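Local coordinates for protein chitinase (PDB 5GZT) that probably cleaves internal beta-1,4 linkages between N-acetylglucosamine units in chitin and chitodextrins, working as a multidomain bacterial endochitinase, at residues 796-805 with 870-881; 882-893 with 933-942. All coordinates share one frame; numbering follows the deposited sequence.

Contact 1 (796-805 with 870-881); sequences ARIKDNKVVK and TREELANSAIAF
E873 OE2 is gripped by two groups at once: K802 NZ in a salt bridge of 2.7 Å, on the anti lone pair, and water 1, which also donates to D800 O. The site illustrates how a beta hairpin is docked on a helix in a family 18 TIM barrel. Barrel strand 790-799 turns back through a type I' turn, K799 to K802, into strand 802-805, and the hairpin leans on helix 868-884. E873 reaches it fully extended, while K802 bends only at its last torsion to bring NZ round. The other carboxylate oxygen serves the turn: N801 ND2 donates to E873 OE1 at 3.1 Å, almost perfectly straight at 178°, yet from above the carboxylate plane, the two flat groups being turned 82° apart. The second N-H of the same amide goes to T870 O (3.0 Å), a carbonyl that also accepts the helical bond from L874 N, so two bonds fix the rotation of the N801 amide. With an alanine in place of E873, K802 would probably lose its charged mate here and the N801 amide, left with its bond to T870 O, would be freer to turn. One turn further along the helix, S877 OG, set anti to its own nitrogen (chi1 -178°), accepts from V803 N at 2.9 Å. Beside these polar bonds the contact is apolar. The two methyls of V803 divide the work: CG2 lies 3.6 Å from A878 CA and also meets L874 CD1, whereas CG1 sits over the face of the F881 ring, 4.1 Å from its centroid, in a CH-pi contact, with A796 CB over that ring as well. At the ring edge, in its plane, water 2 donates to both V803 O and S877 O.

Contact 2 (882-893 with 933-942); sequences MHQYGFDGIDLD and HGKYYELAIA. With PO4 (phosphate ion), chain D.
Y937 starts beside D888: its CB lies 3.9 Å from D888 O, and the ring then runs between two aliphatic chains. M882 CE packs over one face, 3.5 Å from Y937 CD1 and 3.6 Å from the ring centroid in a CH-pi contact, with the sulfur oblique beside it in a Met-aromatic pair; K935 CG covers the opposite face. Farther out, CE1 and CZ approach phosphate O4 at the ring edge, and Y937 OH, 3.1 Å from H883 CE1 in the plane of that ring, donates to O4 in a bond modelled so short that its exact length is doubtful. K935 NZ also donates to O4 (2.8 Å) and forms a salt bridge with D888 OD1 at 2.9 Å, while K841 holds the other oxygen of D888. H883 adds a third donor, its ND1 pointing at phosphate O2 over 2.6 Å and at 171°, and its ring making an offset stack with H933, planes 22° apart. From this anchor the two chains run on as neighbouring parallel barrel strands, bonded from E938 N to D888 O through A942 N to L892 O. A CB on G889 would clash with E938 O. D888, D891 and D893 belong to the DXXDXDXE signature of family 18, whose catalytic end lies at the other end of these strands. The phosphate probably came from the crystallisation liquor, so the site is consistent with a local preference for anions. With ND1 donating to phosphate and NE2 bonded to E929, H883 probably carries both protons, and both partners would stabilise its positive charge.

Overall arrangement
Both contacts belong to the second family 18 TIM barrel of the chain, with centres about 13 Å apart, and they share helix 868-884. They follow one another in sequence: contact 1 ties the hairpin of strands 790-799 and 802-805 to most of this helix, and contact 2 takes over at its last turn. Where they meet, A878 CB rests 3.9 Å from I890 CD1 and F881 CE1 lies 4.0 Å from F887 CE2. One helix thus grips a hairpin at the barrel's outer wall and leads into strand 889-893, which carries D891 and D893, with D888 just before it. It connects parallel neighbours 848-854 and 889-893, the beta-alpha-beta crossover from which TIM barrels are built.

Contact 1 (796-805 with 870-881)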
loop_
_atom_site.group_PDB
_atom_site.type_symbol
_atom_site.label_atom_id
_atom_site.label_comp_id
_atom_site.label_asym_id
_atom_site.label_seq_id
_atom_site.Cartn_x
_atom_site.Cartn_y
_atom_site.Cartn_z
ATOM N N ALA B 796 19.679 -42.757 -28.632
ATOM C CA ALA B 796 19.202 -43.259 -29.914
ATOM C C ALA B 796 18.470 -42.123 -30.629
ATOM O O ALA B 796 18.102 -41.136 -30.011
ATOM C CB ALA B 796 18.305 -44.443 -29.722
ATOM N N ARG B 797 18.305 -42.228 -31.915
ATOM C CA ARG B 797 17.727 -41.149 -32.735
ATOM C C ARG B 797 16.697 -41.724 -33.617
ATOM O O ARG B 797 16.493 -42.967 -33.612
ATOM C CB ARG B 797 18.820 -40.449 -33.569
ATOM C CG ARG B 797 19.846 -39.716 -32.684
ATOM C CD ARG B 797 19.184 -38.430 -32.292
ATOM N NE ARG B 797 19.652 -37.830 -31.071
ATOM C CZ ARG B 797 20.481 -36.790 -30.956
ATOM N NH1 ARG B 797 21.164 -36.297 -31.983
ATOM N NH2 ARG B 797 20.675 -36.281 -29.767
ATOM N N ILE B 798 15.987 -40.867 -34.305
ATOM C CA ILE B 798 14.907 -41.303 -35.137
ATOM C C ILE B 798 15.288 -40.941 -36.586
ATOM O O ILE B 798 15.530 -39.756 -36.922
ATOM C CB ILE B 798 13.637 -40.614 -34.762
ATOM C CG1 ILE B 798 13.228 -40.911 -33.311
ATOM C CG2 ILE B 798 12.463 -41.002 -35.694
ATOM C CD1 ILE B 798 12.043 -40.027 -32.804
ATOM N N LYS B 799 15.303 -41.963 -37.446
ATOM C CA LYS B 799 15.518 -41.773 -38.902
ATOM C C LYS B 799 14.488 -42.620 -39.648
ATOM O O LYS B 799 14.389 -43.855 -39.404
ATOM C CB LYS B 799 16.947 -42.101 -39.304
ATOM C CG LYS B 799 17.149 -41.824 -40.801
ATOM C CD LYS B 799 18.442 -42.419 -41.308
ATOM C CE LYS B 799 18.527 -42.269 -42.830
ATOM N NZ LYS B 799 19.703 -42.962 -43.392
ATOM N N ASP B 800 13.686 -41.952 -40.517
ATOM C CA ASP B 800 12.689 -42.618 -41.364
ATOM C C ASP B 800 11.627 -43.304 -40.466
ATOM O O ASP B 800 11.117 -44.394 -40.736
ATOM C CB ASP B 800 13.327 -43.633 -42.317
ATOM C CG ASP B 800 14.190 -42.980 -43.431
ATOM O OD1 ASP B 800 14.077 -41.751 -43.659
ATOM O OD2 ASP B 800 14.999 -43.746 -44.014
ATOM N N ASN B 801 11.324 -42.627 -39.359
ATOM C CA ASN B 801 10.432 -43.128 -38.414
ATOM C C ASN B 801 10.820 -44.456 -37.767
ATOM O O ASN B 801 9.941 -45.167 -37.252
ATOM C CB ASN B 801 9.012 -43.199 -38.986
ATOM C CG ASN B 801 7.991 -42.922 -37.870
ATOM O OD1 ASN B 801 8.237 -42.067 -37.007
ATOM N ND2 ASN B 801 6.945 -43.656 -37.834
ATOM N N LYS B 802 12.116 -44.714 -37.681
ATOM C CA LYS B 802 12.668 -45.926 -37.090
ATOM C C LYS B 802 13.691 -45.417 -36.072
ATOM O O LYS B 802 14.218 -44.342 -36.212
ATOM C CB LYS B 802 13.294 -46.856 -38.171
ATOM C CG LYS B 802 12.186 -47.302 -39.104
ATOM C CD LYS B 802 12.606 -48.334 -40.112
ATOM C CE LYS B 802 11.358 -49.074 -40.723
ATOM N NZ LYS B 802 10.009 -49.097 -39.996
ATOM N N VAL B 803 13.919 -46.200 -35.029
ATOM C CA VAL B 803 14.860 -45.848 -34.040
ATOM C C VAL B 803 16.217 -46.410 -34.441
ATOM O O VAL B 803 16.317 -47.607 -34.735
ATOM C CB VAL B 803 14.406 -46.375 -32.669
ATOM C CG1 VAL B 803 15.506 -46.168 -31.656
ATOM C CG2 VAL B 803 13.154 -45.648 -32.266
ATOM N N VAL B 804 17.226 -45.558 -34.432
ATOM C CA VAL B 804 18.568 -45.885 -34.959
ATOM C C VAL B 804 19.638 -45.406 -34.004
ATOM O O VAL B 804 19.353 -44.682 -33.063
ATOM C CB VAL B 804 18.780 -45.225 -36.305
ATOM C CG1 VAL B 804 17.723 -45.728 -37.258
ATOM C CG2 VAL B 804 18.710 -43.732 -36.202
ATOM N N LYS B 805 20.847 -45.920 -34.167
ATOM C CA LYS B 805 21.982 -45.402 -33.417
ATOM C C LYS B 805 22.287 -43.976 -33.812
ATOM O O LYS B 805 21.985 -43.548 -34.954
ATOM C CB LYS B 805 23.202 -46.239 -33.643
ATOM C CG LYS B 805 23.130 -47.650 -33.089
ATOM C CD LYS B 805 24.273 -48.535 -33.661
ATOM C CE LYS B 805 24.387 -49.849 -32.909
ATOM N NZ LYS B 805 25.340 -50.818 -33.571
ATOM N N THR B 870 1.915 -43.825 -37.636
ATOM C CA THR B 870 3.338 -43.443 -37.398
ATOM C C THR B 870 3.752 -43.763 -35.958
ATOM O O THR B 870 4.907 -44.159 -35.694
ATOM C CB THR B 870 3.581 -41.988 -37.713
ATOM O OG1 THR B 870 2.646 -41.172 -37.024
ATOM C CG2 THR B 870 3.379 -41.735 -39.224
ATOM N N ARG B 871 2.815 -43.620 -35.033
ATOM C CA ARG B 871 3.080 -43.905 -33.591
ATOM C C ARG B 871 3.401 -45.391 -33.423
ATOM O O ARG B 871 4.393 -45.766 -32.814
ATOM C CB ARG B 871 1.840 -43.497 -32.736
ATOM C CG ARG B 871 1.652 -42.015 -32.768
ATOM C CD ARG B 871 0.729 -41.450 -31.759
ATOM N NE ARG B 871 -0.665 -41.702 -32.027
ATOM C CZ ARG B 871 -1.551 -40.871 -32.594
ATOM N NH1 ARG B 871 -1.233 -39.720 -33.033
ATOM N NH2 ARG B 871 -2.833 -41.242 -32.683
ATOM N N GLU B 872 2.569 -46.212 -34.049
ATOM C CA GLU B 872 2.735 -47.627 -34.133
ATOM C C GLU B 872 4.104 -48.024 -34.678
ATOM O O GLU B 872 4.846 -48.822 -34.059
ATOM C CB GLU B 872 1.565 -48.216 -34.972
ATOM C CG GLU B 872 1.662 -49.706 -35.269
ATOM C CD GLU B 872 1.206 -50.532 -34.087
ATOM O OE1 GLU B 872 0.518 -49.926 -33.193
ATOM O OE2 GLU B 872 1.529 -51.761 -34.096
ATOM N N GLU B 873 4.463 -47.443 -35.807
ATOM C CA GLU B 873 5.731 -47.767 -36.390
ATOM C C GLU B 873 6.938 -47.346 -35.501
ATOM O O GLU B 873 7.899 -48.121 -35.303
ATOM C CB GLU B 873 5.828 -47.057 -37.748
ATOM C CG GLU B 873 7.068 -47.444 -38.467
ATOM C CD GLU B 873 7.188 -46.774 -39.837
ATOM O OE1 GLU B 873 6.494 -45.738 -40.123
ATOM O OE2 GLU B 873 8.017 -47.355 -40.591
ATOM N N LEU B 874 6.884 -46.153 -34.944
ATOM C CA LEU B 874 7.966 -45.688 -34.077
ATOM C C LEU B 874 8.018 -46.597 -32.820
ATOM O O LEU B 874 9.086 -47.065 -32.412
ATOM C CB LEU B 874 7.820 -44.185 -33.688
ATOM C CG LEU B 874 9.033 -43.732 -32.828
ATOM C CD1 LEU B 874 10.212 -43.522 -33.721
ATOM C CD2 LEU B 874 8.789 -42.467 -32.010
ATOM N N ALA B 875 6.861 -46.922 -32.268
ATOM C CA ALA B 875 6.831 -47.692 -31.031
ATOM C C ALA B 875 7.409 -49.074 -31.229
ATOM O O ALA B 875 8.281 -49.534 -30.494
ATOM C CB ALA B 875 5.415 -47.734 -30.474
ATOM N N ASN B 876 6.967 -49.751 -32.286
ATOM C CA ASN B 876 7.495 -51.060 -32.609
ATOM C C ASN B 876 8.973 -50.981 -32.857
ATOM O O ASN B 876 9.742 -51.785 -32.375
ATOM C CB ASN B 876 6.783 -51.639 -33.889
ATOM C CG ASN B 876 5.386 -52.112 -33.614
ATOM O OD1 ASN B 876 5.052 -52.482 -32.510
ATOM N ND2 ASN B 876 4.566 -52.147 -34.649
ATOM N N SER B 877 9.422 -49.970 -33.573
ATOM C CA SER B 877 10.875 -49.854 -33.786
ATOM C C SER B 877 11.697 -49.571 -32.499
ATOM O O SER B 877 12.805 -50.103 -32.307
ATOM C CB SER B 877 11.107 -48.784 -34.841
ATOM O OG SER B 877 12.455 -48.683 -35.103
ATOM N N ALA B 878 11.162 -48.716 -31.613
ATOM C CA ALA B 878 11.829 -48.421 -30.337
ATOM C C ALA B 878 11.944 -49.662 -29.479
ATOM O O ALA B 878 12.957 -49.961 -28.893
ATOM C CB ALA B 878 10.973 -47.391 -29.604
ATOM N N ILE B 879 10.899 -50.477 -29.530
ATOM C CA ILE B 879 10.914 -51.740 -28.789
ATOM C C ILE B 879 11.899 -52.734 -29.369
ATOM O O ILE B 879 12.572 -53.474 -28.628
ATOM C CB ILE B 879 9.447 -52.270 -28.687
ATOM C CG1 ILE B 879 8.808 -51.539 -27.518
ATOM C CG2 ILE B 879 9.358 -53.790 -28.624
ATOM C CD1 ILE B 879 7.352 -51.552 -27.568
ATOM N N ALA B 880 11.981 -52.800 -30.688
ATOM C CA ALA B 880 12.975 -53.731 -31.282
ATOM C C ALA B 880 14.396 -53.302 -30.865
ATOM O O ALA B 880 15.253 -54.143 -30.514
ATOM C CB ALA B 880 12.845 -53.820 -32.852
ATOM N N PHE B 881 14.638 -51.985 -30.850
ATOM C CA PHE B 881 15.949 -51.473 -30.461
ATOM C C PHE B 881 16.247 -51.843 -28.964
ATOM O O PHE B 881 17.324 -52.259 -28.603
ATOM C CB PHE B 881 15.958 -49.964 -30.708
ATOM C CG PHE B 881 17.322 -49.319 -30.584
ATOM C CD1 PHE B 881 17.836 -48.999 -29.338
ATOM C CD2 PHE B 881 18.069 -48.997 -31.732
ATOM C CE1 PHE B 881 19.047 -48.431 -29.218
ATOM C CE2 PHE B 881 19.291 -48.383 -31.621
ATOM C CZ PHE B 881 19.774 -48.074 -30.353
HETATM O O HOH W 1 9.669 -45.992 -42.287
HETATM O O HOH W 2 15.142 -50.109 -34.032
#

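Contact 2 (882-893 with 933-942)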
loop_
_atom_site.group_PDB
_atom_site.type_symbol
_atom_site.label_atom_id
_atom_site.label_comp_id
_atom_site.label_asym_id
_atom_site.label_seq_id
_atom_site.Cartn_x
_atom_site.Cartn_y
_atom_site.Cartn_z
ATOM N N MET B 882 15.242 -51.675 -28.139
ATOM C CA MET B 882 15.311 -51.977 -26.718
ATOM C C MET B 882 15.770 -53.413 -26.482
ATOM O O MET B 882 16.777 -53.665 -25.784
ATOM C CB MET B 882 13.981 -51.624 -26.035
ATOM C CG MET B 882 13.966 -51.864 -24.491
ATOM S SD MET B 882 12.251 -51.808 -23.864
ATOM C CE MET B 882 11.751 -53.420 -24.328
ATOM N N HIS B 883 15.064 -54.337 -27.063
ATOM C CA HIS B 883 15.435 -55.745 -26.950
ATOM C C HIS B 883 16.775 -56.089 -27.597
ATOM O O HIS B 883 17.546 -56.846 -27.042
ATOM C CB HIS B 883 14.366 -56.654 -27.625
ATOM C CG HIS B 883 13.073 -56.718 -26.881
ATOM N ND1 HIS B 883 13.029 -57.139 -25.575
ATOM C CD2 HIS B 883 11.775 -56.564 -27.280
ATOM C CE1 HIS B 883 11.771 -57.167 -25.174
ATOM N NE2 HIS B 883 10.999 -56.770 -26.164
ATOM N N GLN B 884 17.005 -55.572 -28.784
ATOM C CA GLN B 884 18.216 -55.929 -29.492
ATOM C C GLN B 884 19.479 -55.580 -28.660
ATOM O O GLN B 884 20.362 -56.398 -28.528
ATOM C CB GLN B 884 18.303 -55.097 -30.773
ATOM C CG GLN B 884 19.595 -55.419 -31.487
ATOM C CD GLN B 884 19.643 -54.959 -32.955
ATOM O OE1 GLN B 884 18.821 -54.148 -33.434
ATOM N NE2 GLN B 884 20.635 -55.497 -33.681
ATOM N N TYR B 885 19.490 -54.412 -28.009
ATOM C CA TYR B 885 20.653 -53.990 -27.223
ATOM C C TYR B 885 20.558 -54.171 -25.722
ATOM O O TYR B 885 21.396 -53.666 -24.963
ATOM C CB TYR B 885 21.005 -52.557 -27.646
ATOM C CG TYR B 885 21.276 -52.522 -29.156
ATOM C CD1 TYR B 885 22.344 -53.272 -29.729
ATOM C CD2 TYR B 885 20.482 -51.794 -30.002
ATOM C CE1 TYR B 885 22.597 -53.228 -31.108
ATOM C CE2 TYR B 885 20.692 -51.752 -31.348
ATOM C CZ TYR B 885 21.768 -52.444 -31.903
ATOM O OH TYR B 885 21.926 -52.325 -33.285
ATOM N N GLY B 886 19.579 -54.937 -25.267
ATOM C CA GLY B 886 19.586 -55.327 -23.870
ATOM C C GLY B 886 19.102 -54.229 -22.874
ATOM O O GLY B 886 19.459 -54.255 -21.736
ATOM N N PHE B 887 18.278 -53.314 -23.312
ATOM C CA PHE B 887 17.696 -52.250 -22.417
ATOM C C PHE B 887 16.552 -52.724 -21.560
ATOM O O PHE B 887 15.806 -53.683 -21.914
ATOM C CB PHE B 887 17.336 -51.023 -23.276
ATOM C CG PHE B 887 18.540 -50.294 -23.776
ATOM C CD1 PHE B 887 19.320 -49.562 -22.930
ATOM C CD2 PHE B 887 18.934 -50.397 -25.136
ATOM C CE1 PHE B 887 20.387 -48.830 -23.387
ATOM C CE2 PHE B 887 20.052 -49.762 -25.582
ATOM C CZ PHE B 887 20.814 -49.005 -24.689
ATOM N N ASP B 888 16.331 -52.028 -20.436
ATOM C CA ASP B 888 15.293 -52.354 -19.440
ATOM C C ASP B 888 14.104 -51.355 -19.487
ATOM O O ASP B 888 13.151 -51.451 -18.681
ATOM C CB ASP B 888 15.895 -52.317 -18.046
ATOM C CG ASP B 888 17.088 -53.254 -17.909
ATOM O OD1 ASP B 888 16.979 -54.334 -18.374
ATOM O OD2 ASP B 888 18.151 -52.849 -17.400
ATOM N N GLY B 889 14.142 -50.466 -20.473
ATOM C CA GLY B 889 13.079 -49.519 -20.682
ATOM C C GLY B 889 13.448 -48.473 -21.683
ATOM O O GLY B 889 14.509 -48.583 -22.340
ATOM N N ILE B 890 12.513 -47.579 -21.932
ATOM C CA ILE B 890 12.665 -46.505 -22.897
ATOM C C ILE B 890 12.392 -45.130 -22.212
ATOM O O ILE B 890 11.391 -44.921 -21.507
ATOM C CB ILE B 890 11.683 -46.724 -24.096
ATOM C CG1 ILE B 890 12.124 -47.895 -24.945
ATOM C CG2 ILE B 890 11.632 -45.499 -25.007
ATOM C CD1 ILE B 890 11.016 -48.426 -25.854
ATOM N N ASP B 891 13.283 -44.194 -22.432
ATOM C CA ASP B 891 13.075 -42.812 -22.096
ATOM C C ASP B 891 12.982 -41.978 -23.354
ATOM O O ASP B 891 13.772 -42.212 -24.290
ATOM C CB ASP B 891 14.276 -42.340 -21.291
ATOM C CG ASP B 891 14.215 -40.820 -20.995
ATOM O OD1 ASP B 891 13.327 -40.334 -20.258
ATOM O OD2 ASP B 891 15.145 -40.150 -21.508
ATOM N N LEU B 892 11.988 -41.112 -23.459
ATOM C CA LEU B 892 11.842 -40.225 -24.631
ATOM C C LEU B 892 12.159 -38.792 -24.255
ATOM O O LEU B 892 11.550 -38.253 -23.328
ATOM C CB LEU B 892 10.418 -40.275 -25.171
ATOM C CG LEU B 892 9.855 -41.595 -25.634
ATOM C CD1 LEU B 892 8.475 -41.428 -26.260
ATOM C CD2 LEU B 892 10.799 -42.278 -26.594
ATOM N N ASP B 893 13.045 -38.166 -25.001
ATOM C CA ASP B 893 13.557 -36.835 -24.742
ATOM C C ASP B 893 13.277 -36.000 -25.970
ATOM O O ASP B 893 14.143 -35.843 -26.795
ATOM C CB ASP B 893 15.110 -36.763 -24.396
ATOM C CG ASP B 893 15.495 -37.542 -23.104
ATOM O OD1 ASP B 893 14.549 -38.015 -22.458
ATOM O OD2 ASP B 893 16.707 -37.685 -22.668
ATOM N N HIS B 933 7.756 -61.207 -21.976
ATOM C CA HIS B 933 9.144 -61.445 -21.578
ATOM C C HIS B 933 9.326 -61.782 -20.137
ATOM O O HIS B 933 10.422 -62.047 -19.669
ATOM C CB HIS B 933 10.005 -60.290 -21.959
ATOM C CG HIS B 933 10.330 -60.260 -23.421
ATOM N ND1 HIS B 933 9.438 -59.851 -24.378
ATOM C CD2 HIS B 933 11.414 -60.679 -24.089
ATOM C CE1 HIS B 933 9.973 -59.992 -25.577
ATOM N NE2 HIS B 933 11.175 -60.475 -25.411
ATOM N N GLY B 934 8.247 -61.890 -19.428
ATOM C CA GLY B 934 8.419 -62.180 -17.987
ATOM C C GLY B 934 9.100 -61.081 -17.191
ATOM O O GLY B 934 9.891 -61.371 -16.294
ATOM N N LYS B 935 8.827 -59.805 -17.513
ATOM C CA LYS B 935 9.502 -58.725 -16.795
ATOM C C LYS B 935 8.799 -57.377 -17.003
ATOM O O LYS B 935 7.847 -57.306 -17.728
ATOM C CB LYS B 935 11.001 -58.624 -17.144
ATOM C CG LYS B 935 11.453 -57.928 -18.400
ATOM C CD LYS B 935 12.999 -58.028 -18.626
ATOM C CE LYS B 935 13.801 -56.718 -18.329
ATOM N NZ LYS B 935 15.041 -56.361 -19.206
ATOM N N TYR B 936 9.293 -56.348 -16.353
ATOM C CA TYR B 936 8.641 -55.047 -16.387
ATOM C C TYR B 936 9.594 -54.148 -17.142
ATOM O O TYR B 936 10.822 -54.099 -16.798
ATOM C CB TYR B 936 8.420 -54.514 -14.962
ATOM C CG TYR B 936 7.821 -53.099 -15.074
ATOM C CD1 TYR B 936 6.454 -52.939 -15.423
ATOM C CD2 TYR B 936 8.603 -51.991 -14.854
ATOM C CE1 TYR B 936 5.866 -51.682 -15.568
ATOM C CE2 TYR B 936 8.049 -50.680 -14.957
ATOM C CZ TYR B 936 6.698 -50.547 -15.346
ATOM O OH TYR B 936 6.179 -49.321 -15.479
ATOM N N TYR B 937 9.052 -53.387 -18.111
ATOM C CA TYR B 937 9.828 -52.364 -18.785
ATOM C C TYR B 937 9.325 -50.955 -18.410
ATOM O O TYR B 937 8.133 -50.695 -18.429
ATOM C CB TYR B 937 9.739 -52.523 -20.312
ATOM C CG TYR B 937 10.344 -53.869 -20.760
ATOM C CD1 TYR B 937 11.739 -54.009 -20.911
ATOM C CD2 TYR B 937 9.549 -54.917 -21.152
ATOM C CE1 TYR B 937 12.325 -55.173 -21.356
ATOM C CE2 TYR B 937 10.151 -56.162 -21.557
ATOM C CZ TYR B 937 11.538 -56.257 -21.692
ATOM O OH TYR B 937 12.191 -57.478 -22.080
ATOM N N GLU B 938 10.268 -50.055 -18.102
ATOM C CA GLU B 938 9.949 -48.675 -17.734
ATOM C C GLU B 938 9.742 -47.864 -18.969
ATOM O O GLU B 938 10.352 -48.124 -20.031
ATOM C CB GLU B 938 11.129 -48.034 -16.926
ATOM C CG GLU B 938 11.305 -48.564 -15.512
ATOM C CD GLU B 938 12.341 -47.777 -14.715
ATOM O OE1 GLU B 938 13.015 -46.924 -15.277
ATOM O OE2 GLU B 938 12.418 -48.017 -13.457
ATOM N N LEU B 939 8.945 -46.835 -18.815
ATOM C CA LEU B 939 8.807 -45.734 -19.770
ATOM C C LEU B 939 8.945 -44.408 -19.012
ATOM O O LEU B 939 8.221 -44.206 -18.030
ATOM C CB LEU B 939 7.447 -45.801 -20.448
ATOM C CG LEU B 939 7.112 -44.706 -21.467
ATOM C CD1 LEU B 939 8.040 -44.846 -22.657
ATOM C CD2 LEU B 939 5.685 -44.814 -21.972
ATOM N N ALA B 940 9.850 -43.518 -19.438
ATOM C CA ALA B 940 10.013 -42.252 -18.776
ATOM C C ALA B 940 10.194 -41.201 -19.858
ATOM O O ALA B 940 10.311 -41.551 -21.016
ATOM C CB ALA B 940 11.248 -42.305 -17.896
ATOM N N ILE B 941 10.167 -39.940 -19.472
ATOM C CA ILE B 941 10.602 -38.863 -20.328
ATOM C C ILE B 941 11.528 -37.970 -19.576
ATOM O O ILE B 941 11.618 -38.054 -18.327
ATOM C CB ILE B 941 9.458 -37.956 -20.780
ATOM C CG1 ILE B 941 8.786 -37.250 -19.561
ATOM C CG2 ILE B 941 8.413 -38.803 -21.450
ATOM C CD1 ILE B 941 7.659 -36.289 -20.055
ATOM N N ALA B 942 12.264 -37.180 -20.333
ATOM C CA ALA B 942 12.923 -35.976 -19.808
ATOM C C ALA B 942 12.086 -34.823 -20.175
ATOM O O ALA B 942 11.609 -34.775 -21.288
ATOM C CB ALA B 942 14.265 -35.769 -20.418
HETATM P P PO4 D . 15.555 -57.235 -22.971
HETATM O O1 PO4 D . 15.473 -55.816 -23.556
HETATM O O2 PO4 D . 15.001 -58.025 -24.091
HETATM O O3 PO4 D . 16.953 -57.483 -22.662
HETATM O O4 PO4 D . 14.631 -57.394 -21.745
HETATM O O HOH W 3 12.707 -52.358 -16.289
HETATM O O HOH W 4 10.396 -35.830 -23.634
#